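Local coordinates for protein Blo t 1 allergen (PDB 5JT8) that is a mite allergen of the papain-like cysteine protease family, probably made as a proenzyme that cleaves peptide bonds once its inhibitory propeptide is removed, at residues F191-Y205 and D217-Q229. Residues are numbered along the deposited sequence; the frame is centred on the assembly and turned at random.
Sequences FKYMIRTGLVEERNY and DVEGQRYHVSGYQ. Unlike the reference sequence in segment 191-205: Arg-203 (reference Glu).
Leu-199 and Tyr-223 pair as a single antiparallel hydrogen-bonded bridge, with Tyr-223 N 2.8 Å from Leu-199 O and Leu-199 N 3.0 Å from Tyr-223 O. Just before it, where helix 187-196 has ended, Gly-198 CA lies over one face of the His-224 imidazole, 3.7 Å from the ring centroid, a CH-pi contact made close by the lack of a side chain. His-224 ND1 donates to Ile-195 O (3.3 Å), approaching from above the carbonyl plane, and more weakly to Met-194 O. Arg-222 stretches alongside Thr-197, extended from CG to NE, until NH1 meets Gly-198 O at 2.8 Å, in the guanidinium plane; Val-200 CG1 covers one face of that group. Glu-164 of helix 162-168 forms a salt bridge with the same NH1. Deeper in, Val-225 CG2 packs against Ile-195 CG1 (3.6 Å), beside Met-194 and Phe-191, whose side chains reach helix 139-154, and Tyr-228 lies obliquely across Phe-191 CB. The outer side is looser: one water bridges Glu-201 N (2.7 Å) and O of exposed Gln-221 (2.8 Å). Within this papain-like fold, carbonyls of the last helical turn thus find a donor in His-224, and the loop carbonyl of Gly-198 one in Arg-222, whose charge Glu-164 probably balances.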
ATOM      1  N   PHE A 191     -10.856  -1.144   8.309  1.00 30.12           N
ATOM      2  CA  PHE A 191     -10.980  -0.414   9.568  1.00 27.74           C
ATOM      3  C   PHE A 191     -12.327  -0.681  10.212  1.00 30.39           C
ATOM      4  O   PHE A 191     -12.416  -0.818  11.425  1.00 30.97           O
ATOM      5  CB  PHE A 191     -10.811   1.087   9.352  1.00 26.90           C
ATOM      6  CG  PHE A 191      -9.408   1.497   9.077  1.00 25.41           C
ATOM      7  CD1 PHE A 191      -8.371   1.062   9.901  1.00 26.10           C
ATOM      8  CD2 PHE A 191      -9.114   2.289   7.983  1.00 21.72           C
ATOM      9  CE1 PHE A 191      -7.070   1.431   9.642  1.00 25.66           C
ATOM     10  CE2 PHE A 191      -7.810   2.671   7.713  1.00 29.41           C
ATOM     11  CZ  PHE A 191      -6.785   2.249   8.542  1.00 23.62           C
ATOM     12  N   LYS A 192     -13.377  -0.733   9.386  1.00 25.55           N
ATOM     13  CA  LYS A 192     -14.721  -1.071   9.866  1.00 24.12           C
ATOM     14  C   LYS A 192     -14.689  -2.389  10.649  1.00 26.83           C
ATOM     15  O   LYS A 192     -15.291  -2.525  11.717  1.00 29.83           O
ATOM     16  CB  LYS A 192     -15.695  -1.166   8.687  1.00 36.12           C
ATOM     17  CG  LYS A 192     -17.101  -1.614   9.041  1.00 43.19           C
ATOM     18  CD  LYS A 192     -17.995  -1.725   7.795  1.00 45.38           C
ATOM     19  CE  LYS A 192     -18.192  -0.362   7.136  1.00 44.11           C
ATOM     20  NZ  LYS A 192     -18.930  -0.479   5.843  1.00 51.58           N
ATOM     21  N   TYR A 193     -13.975  -3.364  10.102  1.00 26.21           N
ATOM     22  CA  TYR A 193     -13.847  -4.660  10.734  1.00 30.02           C
ATOM     23  C   TYR A 193     -13.054  -4.525  12.039  1.00 27.12           C
ATOM     24  O   TYR A 193     -13.340  -5.182  13.035  1.00 28.27           O
ATOM     25  CB  TYR A 193     -13.176  -5.640   9.778  1.00 29.98           C
ATOM     26  CG  TYR A 193     -13.074  -7.031  10.324  1.00 34.84           C
ATOM     27  CD1 TYR A 193     -11.982  -7.408  11.100  1.00 32.61           C
ATOM     28  CD2 TYR A 193     -14.070  -7.976  10.066  1.00 34.88           C
ATOM     29  CE1 TYR A 193     -11.886  -8.676  11.618  1.00 33.50           C
ATOM     30  CE2 TYR A 193     -13.979  -9.259  10.575  1.00 33.16           C
ATOM     31  CZ  TYR A 193     -12.881  -9.605  11.344  1.00 33.16           C
ATOM     32  OH  TYR A 193     -12.771 -10.871  11.854  1.00 36.12           O
ATOM     33  N   MET A 194     -12.074  -3.640  12.031  1.00 25.88           N
ATOM     34  CA  MET A 194     -11.256  -3.413  13.210  1.00 30.62           C
ATOM     35  C   MET A 194     -12.064  -2.769  14.337  1.00 34.16           C
ATOM     36  O   MET A 194     -11.782  -2.977  15.511  1.00 35.20           O
ATOM     37  CB  MET A 194     -10.053  -2.551  12.840  1.00 29.17           C
ATOM     38  CG  MET A 194      -8.981  -3.331  12.115  1.00 31.40           C
ATOM     39  SD  MET A 194      -7.473  -2.365  12.087  1.00 41.30           S
ATOM     40  CE  MET A 194      -6.980  -2.594  10.380  1.00 48.07           C
ATOM     41  N   ILE A 195     -13.094  -2.014  13.977  1.00 28.84           N
ATOM     42  CA  ILE A 195     -13.997  -1.441  14.971  1.00 24.78           C
ATOM     43  C   ILE A 195     -14.947  -2.479  15.528  1.00 30.91           C
ATOM     44  O   ILE A 195     -15.046  -2.671  16.743  1.00 39.69           O
ATOM     45  CB  ILE A 195     -14.828  -0.281  14.372  1.00 32.98           C
ATOM     46  CG1 ILE A 195     -13.932   0.925  14.082  1.00 26.20           C
ATOM     47  CG2 ILE A 195     -15.968   0.127  15.309  1.00 28.90           C
ATOM     48  CD1 ILE A 195     -14.568   1.900  13.116  1.00 33.56           C
ATOM     49  N   ARG A 196     -15.660  -3.159  14.641  1.00 27.07           N
ATOM     50  CA  ARG A 196     -16.765  -3.990  15.090  1.00 28.60           C
ATOM     51  C   ARG A 196     -16.304  -5.309  15.690  1.00 30.86           C
ATOM     52  O   ARG A 196     -16.967  -5.870  16.565  1.00 38.24           O
ATOM     53  CB  ARG A 196     -17.722  -4.240  13.925  1.00 44.01           C
ATOM     54  CG  ARG A 196     -18.343  -2.964  13.377  1.00 48.67           C
ATOM     55  CD  ARG A 196     -19.195  -3.234  12.145  1.00 54.09           C
ATOM     56  NE  ARG A 196     -19.674  -1.993  11.542  1.00 58.53           N
ATOM     57  CZ  ARG A 196     -20.276  -1.910  10.358  1.00 60.81           C
ATOM     58  NH1 ARG A 196     -20.481  -3.004   9.628  1.00 66.86           N
ATOM     59  NH2 ARG A 196     -20.669  -0.731   9.897  1.00 56.52           N
ATOM     60  N   THR A 197     -15.165  -5.809  15.224  1.00 33.15           N
ATOM     61  CA  THR A 197     -14.713  -7.165  15.581  1.00 35.42           C
ATOM     62  C   THR A 197     -13.307  -7.160  16.185  1.00 34.41           C
ATOM     63  O   THR A 197     -13.027  -7.883  17.130  1.00 34.82           O
ATOM     64  CB  THR A 197     -14.717  -8.083  14.344  1.00 36.16           C
ATOM     65  OG1 THR A 197     -16.025  -8.086  13.761  1.00 38.51           O
ATOM     66  CG2 THR A 197     -14.306  -9.529  14.699  1.00 41.21           C
ATOM     67  N   GLY A 198     -12.436  -6.315  15.637  1.00 35.74           N
ATOM     68  CA  GLY A 198     -11.029  -6.298  16.002  1.00 35.44           C
ATOM     69  C   GLY A 198     -10.229  -7.406  15.335  1.00 32.50           C
ATOM     70  O   GLY A 198     -10.791  -8.393  14.881  1.00 34.57           O
ATOM     71  N   LEU A 199      -8.908  -7.238  15.272  1.00 33.04           N
ATOM     72  CA  LEU A 199      -8.029  -8.240  14.667  1.00 33.54           C
ATOM     73  C   LEU A 199      -7.162  -8.930  15.705  1.00 32.06           C
ATOM     74  O   LEU A 199      -6.670  -8.282  16.624  1.00 33.50           O
ATOM     75  CB  LEU A 199      -7.122  -7.606  13.610  1.00 29.73           C
ATOM     76  CG  LEU A 199      -7.774  -7.085  12.338  1.00 35.97           C
ATOM     77  CD1 LEU A 199      -6.763  -6.229  11.550  1.00 30.91           C
ATOM     78  CD2 LEU A 199      -8.292  -8.248  11.502  1.00 37.15           C
ATOM     79  N   VAL A 200      -6.972 -10.241  15.563  1.00 33.69           N
ATOM     80  CA  VAL A 200      -6.006 -10.940  16.402  1.00 35.26           C
ATOM     81  C   VAL A 200      -4.626 -10.733  15.788  1.00 40.48           C
ATOM     82  O   VAL A 200      -4.502 -10.248  14.659  1.00 33.28           O
ATOM     83  CB  VAL A 200      -6.293 -12.456  16.535  1.00 37.14           C
ATOM     84  CG1 VAL A 200      -7.640 -12.700  17.209  1.00 38.44           C
ATOM     85  CG2 VAL A 200      -6.206 -13.148  15.178  1.00 37.55           C
ATOM     86  N   GLU A 201      -3.589 -11.112  16.523  1.00 36.85           N
ATOM     87  CA  GLU A 201      -2.231 -10.994  16.004  1.00 37.71           C
ATOM     88  C   GLU A 201      -1.929 -12.044  14.947  1.00 37.97           C
ATOM     89  O   GLU A 201      -2.568 -13.109  14.888  1.00 37.35           O
ATOM     90  CB  GLU A 201      -1.210 -11.114  17.130  1.00 45.18           C
ATOM     91  CG  GLU A 201      -1.035  -9.865  17.977  1.00 48.35           C
ATOM     92  CD  GLU A 201      -0.335 -10.195  19.285  1.00 57.53           C
ATOM     93  OE1 GLU A 201      -0.963 -10.881  20.127  1.00 53.83           O
ATOM     94  OE2 GLU A 201       0.840  -9.798  19.454  1.00 58.30           O
ATOM     95  N   GLU A 202      -0.939 -11.719  14.124  1.00 35.35           N
ATOM     96  CA  GLU A 202      -0.388 -12.617  13.120  1.00 37.01           C
ATOM     97  C   GLU A 202      -0.189 -14.063  13.596  1.00 43.84           C
ATOM     98  O   GLU A 202      -0.533 -15.005  12.879  1.00 42.09           O
ATOM     99  CB  GLU A 202       0.948 -12.041  12.620  1.00 37.81           C
ATOM    100  CG  GLU A 202       1.657 -12.905  11.608  1.00 40.09           C
ATOM    101  CD  GLU A 202       0.935 -12.955  10.279  1.00 36.09           C
ATOM    102  OE1 GLU A 202       0.103 -12.065  10.027  1.00 43.57           O
ATOM    103  OE2 GLU A 202       1.207 -13.878   9.488  1.00 48.81           O
ATOM    104  N   ARG A 203       0.353 -14.236  14.803  1.00 51.33           N
ATOM    105  CA  ARG A 203       0.594 -15.566  15.377  1.00 54.79           C
ATOM    106  C   ARG A 203      -0.631 -16.466  15.348  1.00 51.92           C
ATOM    107  O   ARG A 203      -0.524 -17.678  15.186  1.00 49.38           O
ATOM    108  CB  ARG A 203       1.038 -15.476  16.842  1.00 62.49           C
ATOM    109  CG  ARG A 203       2.367 -14.817  17.148  1.00 70.94           C
ATOM    110  CD  ARG A 203       2.354 -14.360  18.609  1.00 75.30           C
ATOM    111  NE  ARG A 203       1.715 -15.372  19.459  1.00 75.98           N
ATOM    112  CZ  ARG A 203       0.864 -15.114  20.450  1.00 68.25           C
ATOM    113  NH1 ARG A 203       0.536 -13.862  20.748  1.00 54.53           N
ATOM    114  NH2 ARG A 203       0.344 -16.120  21.149  1.00 75.90           N
ATOM    115  N   ASN A 204      -1.791 -15.867  15.568  1.00 53.19           N
ATOM    116  CA  ASN A 204      -3.007 -16.628  15.774  1.00 45.83           C
ATOM    117  C   ASN A 204      -3.803 -16.824  14.486  1.00 42.79           C
ATOM    118  O   ASN A 204      -4.679 -17.677  14.421  1.00 45.20           O
ATOM    119  CB  ASN A 204      -3.862 -15.941  16.833  1.00 44.28           C
ATOM    120  CG  ASN A 204      -3.277 -16.080  18.226  1.00 46.63           C
ATOM    121  OD1 ASN A 204      -2.989 -15.090  18.893  1.00 50.12           O
ATOM    122  ND2 ASN A 204      -3.093 -17.313  18.666  1.00 49.73           N
ATOM    123  N   TYR A 205      -3.498 -16.039  13.459  1.00 41.11           N
ATOM    124  CA  TYR A 205      -4.182 -16.183  12.177  1.00 43.63           C
ATOM    125  C   TYR A 205      -3.154 -15.796  11.115  1.00 39.95           C
ATOM    126  O   TYR A 205      -3.171 -14.666  10.622  1.00 38.50           O
ATOM    127  CB  TYR A 205      -5.434 -15.270  12.106  1.00 39.58           C
ATOM    128  CG  TYR A 205      -6.464 -15.603  11.026  1.00 43.62           C
ATOM    129  CD1 TYR A 205      -6.067 -16.133   9.809  1.00 40.46           C
ATOM    130  CD2 TYR A 205      -7.839 -15.536  11.289  1.00 40.22           C
ATOM    131  CE1 TYR A 205      -6.984 -16.482   8.838  1.00 46.00           C
ATOM    132  CE2 TYR A 205      -8.786 -15.875  10.306  1.00 40.81           C
ATOM    133  CZ  TYR A 205      -8.352 -16.358   9.086  1.00 47.69           C
ATOM    134  OH  TYR A 205      -9.268 -16.713   8.105  1.00 51.87           O
ATOM    135  N   ASP A 217     -13.800 -18.156  15.236  1.00 86.17           N
ATOM    136  CA  ASP A 217     -13.519 -18.659  16.587  1.00 97.65           C
ATOM    137  C   ASP A 217     -12.013 -18.764  16.818  1.00 94.45           C
ATOM    138  O   ASP A 217     -11.525 -19.707  17.451  1.00100.11           O
ATOM    139  CB  ASP A 217     -14.190 -20.020  16.870  1.00104.52           C
ATOM    140  CG  ASP A 217     -13.682 -21.141  15.979  1.00109.65           C
ATOM    141  OD1 ASP A 217     -13.707 -21.001  14.744  1.00111.22           O
ATOM    142  OD2 ASP A 217     -13.230 -22.169  16.524  1.00114.89           O
ATOM    143  N   VAL A 218     -11.281 -17.790  16.288  1.00 81.78           N
ATOM    144  CA  VAL A 218      -9.881 -17.627  16.638  1.00 65.75           C
ATOM    145  C   VAL A 218      -9.827 -16.851  17.931  1.00 53.06           C
ATOM    146  O   VAL A 218     -10.379 -15.755  18.013  1.00 60.44           O
ATOM    147  CB  VAL A 218      -9.077 -16.862  15.572  1.00 57.53           C
ATOM    148  CG1 VAL A 218      -7.589 -16.958  15.877  1.00 57.40           C
ATOM    149  CG2 VAL A 218      -9.371 -17.401  14.198  1.00 55.40           C
ATOM    150  N   GLU A 219      -9.170 -17.392  18.946  1.00 49.85           N
ATOM    151  CA  GLU A 219      -8.999 -16.596  20.141  1.00 61.35           C
ATOM    152  C   GLU A 219      -7.624 -15.934  20.089  1.00 58.66           C
ATOM    153  O   GLU A 219      -6.880 -16.061  19.107  1.00 61.27           O
ATOM    154  CB  GLU A 219      -9.184 -17.424  21.421  1.00 75.31           C
ATOM    155  CG  GLU A 219      -9.711 -16.559  22.582  1.00 82.55           C
ATOM    156  CD  GLU A 219      -9.816 -17.298  23.893  1.00 88.09           C
ATOM    157  OE1 GLU A 219      -9.162 -18.350  24.031  1.00 95.77           O
ATOM    158  OE2 GLU A 219     -10.553 -16.824  24.788  1.00 85.25           O
ATOM    159  N   GLY A 220      -7.297 -15.213  21.145  1.00 47.76           N
ATOM    160  CA  GLY A 220      -6.129 -14.370  21.138  1.00 46.69           C
ATOM    161  C   GLY A 220      -6.690 -13.009  21.419  1.00 45.03           C
ATOM    162  O   GLY A 220      -7.881 -12.773  21.216  1.00 45.75           O
ATOM    163  N   GLN A 221      -5.855 -12.112  21.911  1.00 49.00           N
ATOM    164  CA  GLN A 221      -6.315 -10.764  22.158  1.00 45.47           C
ATOM    165  C   GLN A 221      -6.715 -10.115  20.830  1.00 37.61           C
ATOM    166  O   GLN A 221      -6.137 -10.425  19.786  1.00 37.19           O
ATOM    167  CB  GLN A 221      -5.229  -9.963  22.860  1.00 48.03           C
ATOM    168  CG  GLN A 221      -5.678  -8.588  23.274  1.00 47.75           C
ATOM    169  CD  GLN A 221      -4.987  -8.137  24.525  1.00 55.12           C
ATOM    170  OE1 GLN A 221      -4.476  -8.958  25.292  1.00 60.98           O
ATOM    171  NE2 GLN A 221      -4.967  -6.828  24.751  1.00 56.24           N
ATOM    172  N   ARG A 222      -7.708  -9.234  20.863  1.00 35.09           N
ATOM    173  CA  ARG A 222      -8.128  -8.543  19.651  1.00 40.75           C
ATOM    174  C   ARG A 222      -7.840  -7.068  19.766  1.00 35.13           C
ATOM    175  O   ARG A 222      -8.095  -6.453  20.795  1.00 38.56           O
ATOM    176  CB  ARG A 222      -9.619  -8.781  19.360  1.00 41.19           C
ATOM    177  CG  ARG A 222      -9.876 -10.143  18.750  1.00 43.29           C
ATOM    178  CD  ARG A 222     -11.319 -10.381  18.348  1.00 44.16           C
ATOM    179  NE  ARG A 222     -11.469 -11.730  17.807  1.00 37.68           N
ATOM    180  CZ  ARG A 222     -11.462 -12.026  16.509  1.00 43.73           C
ATOM    181  NH1 ARG A 222     -11.341 -11.063  15.604  1.00 40.33           N
ATOM    182  NH2 ARG A 222     -11.597 -13.287  16.114  1.00 52.67           N
ATOM    183  N   TYR A 223      -7.302  -6.506  18.694  1.00 32.53           N
ATOM    184  CA  TYR A 223      -6.952  -5.094  18.665  1.00 30.08           C
ATOM    185  C   TYR A 223      -7.926  -4.332  17.778  1.00 31.03           C
ATOM    186  O   TYR A 223      -8.148  -4.699  16.625  1.00 31.17           O
ATOM    187  CB  TYR A 223      -5.511  -4.930  18.183  1.00 30.61           C
ATOM    188  CG  TYR A 223      -4.560  -5.577  19.148  1.00 34.90           C
ATOM    189  CD1 TYR A 223      -4.299  -6.943  19.089  1.00 31.32           C
ATOM    190  CD2 TYR A 223      -3.965  -4.836  20.161  1.00 40.06           C
ATOM    191  CE1 TYR A 223      -3.441  -7.550  20.002  1.00 44.23           C
ATOM    192  CE2 TYR A 223      -3.102  -5.430  21.074  1.00 41.55           C
ATOM    193  CZ  TYR A 223      -2.847  -6.784  20.995  1.00 44.16           C
ATOM    194  OH  TYR A 223      -1.998  -7.369  21.908  1.00 47.76           O
ATOM    195  N   HIS A 224      -8.510  -3.277  18.325  1.00 30.90           N
ATOM    196  CA  HIS A 224      -9.499  -2.497  17.601  1.00 25.75           C
ATOM    197  C   HIS A 224      -8.955  -1.137  17.229  1.00 29.61           C
ATOM    198  O   HIS A 224      -7.912  -0.730  17.709  1.00 28.16           O
ATOM    199  CB  HIS A 224     -10.756  -2.300  18.450  1.00 34.02           C
ATOM    200  CG  HIS A 224     -11.398  -3.576  18.890  1.00 34.54           C
ATOM    201  ND1 HIS A 224     -12.515  -4.096  18.270  1.00 43.02           N
ATOM    202  CD2 HIS A 224     -11.082  -4.437  19.887  1.00 31.35           C
ATOM    203  CE1 HIS A 224     -12.861  -5.222  18.871  1.00 40.62           C
ATOM    204  NE2 HIS A 224     -12.011  -5.449  19.856  1.00 36.08           N
ATOM    205  N   VAL A 225      -9.688  -0.439  16.374  1.00 30.21           N
ATOM    206  CA  VAL A 225      -9.633   1.015  16.333  1.00 26.47           C
ATOM    207  C   VAL A 225     -11.056   1.453  16.713  1.00 29.41           C
ATOM    208  O   VAL A 225     -11.940   0.619  16.794  1.00 25.40           O
ATOM    209  CB  VAL A 225      -9.222   1.557  14.956  1.00 26.25           C
ATOM    210  CG1 VAL A 225      -7.912   0.904  14.473  1.00 21.78           C
ATOM    211  CG2 VAL A 225     -10.336   1.319  13.935  1.00 29.36           C
ATOM    212  N   SER A 226     -11.287   2.731  16.962  1.00 25.73           N
ATOM    213  CA  SER A 226     -12.631   3.164  17.325  1.00 31.43           C
ATOM    214  C   SER A 226     -13.332   3.911  16.193  1.00 34.75           C
ATOM    215  O   SER A 226     -14.544   4.127  16.235  1.00 34.86           O
ATOM    216  CB  SER A 226     -12.576   4.069  18.534  1.00 30.35           C
ATOM    217  OG  SER A 226     -12.156   5.355  18.120  1.00 34.28           O
ATOM    218  N   GLY A 227     -12.564   4.341  15.198  1.00 25.83           N
ATOM    219  CA  GLY A 227     -13.138   5.102  14.103  1.00 25.43           C
ATOM    220  C   GLY A 227     -12.131   5.355  13.003  1.00 28.82           C
ATOM    221  O   GLY A 227     -10.930   5.089  13.151  1.00 24.48           O
ATOM    222  N   TYR A 228     -12.628   5.856  11.881  1.00 27.09           N
ATOM    223  CA  TYR A 228     -11.773   6.216  10.763  1.00 25.58           C
ATOM    224  C   TYR A 228     -12.476   7.271   9.925  1.00 27.21           C
ATOM    225  O   TYR A 228     -13.699   7.399   9.979  1.00 26.56           O
ATOM    226  CB  TYR A 228     -11.445   4.989   9.916  1.00 24.16           C
ATOM    227  CG  TYR A 228     -12.659   4.365   9.268  1.00 28.61           C
ATOM    228  CD1 TYR A 228     -13.416   3.418   9.943  1.00 32.57           C
ATOM    229  CD2 TYR A 228     -13.052   4.724   7.979  1.00 27.37           C
ATOM    230  CE1 TYR A 228     -14.522   2.834   9.347  1.00 36.38           C
ATOM    231  CE2 TYR A 228     -14.168   4.148   7.382  1.00 29.42           C
ATOM    232  CZ  TYR A 228     -14.894   3.213   8.064  1.00 37.61           C
ATOM    233  OH  TYR A 228     -15.992   2.637   7.465  1.00 44.89           O
ATOM    234  N   GLN A 229     -11.716   8.041   9.163  1.00 27.60           N
ATOM    235  CA  GLN A 229     -12.327   9.076   8.329  1.00 27.89           C
ATOM    236  C   GLN A 229     -11.568   9.222   7.030  1.00 25.44           C
ATOM    237  O   GLN A 229     -10.355   9.397   7.028  1.00 25.35           O
ATOM    238  CB  GLN A 229     -12.372  10.421   9.063  1.00 23.04           C
ATOM    239  CG  GLN A 229     -12.859  11.600   8.181  1.00 33.47           C
ATOM    240  CD  GLN A 229     -14.351  11.526   7.857  1.00 32.27           C
ATOM    241  OE1 GLN A 229     -15.189  11.436   8.761  1.00 31.51           O
ATOM    242  NE2 GLN A 229     -14.687  11.564   6.564  1.00 23.32           N
TER
HETATM  243  O   HOH W   1     -14.202  -1.014  18.654  1.00 43.15           O
HETATM  244  O   HOH W   2      -3.897 -11.868  19.046  1.00 39.46           O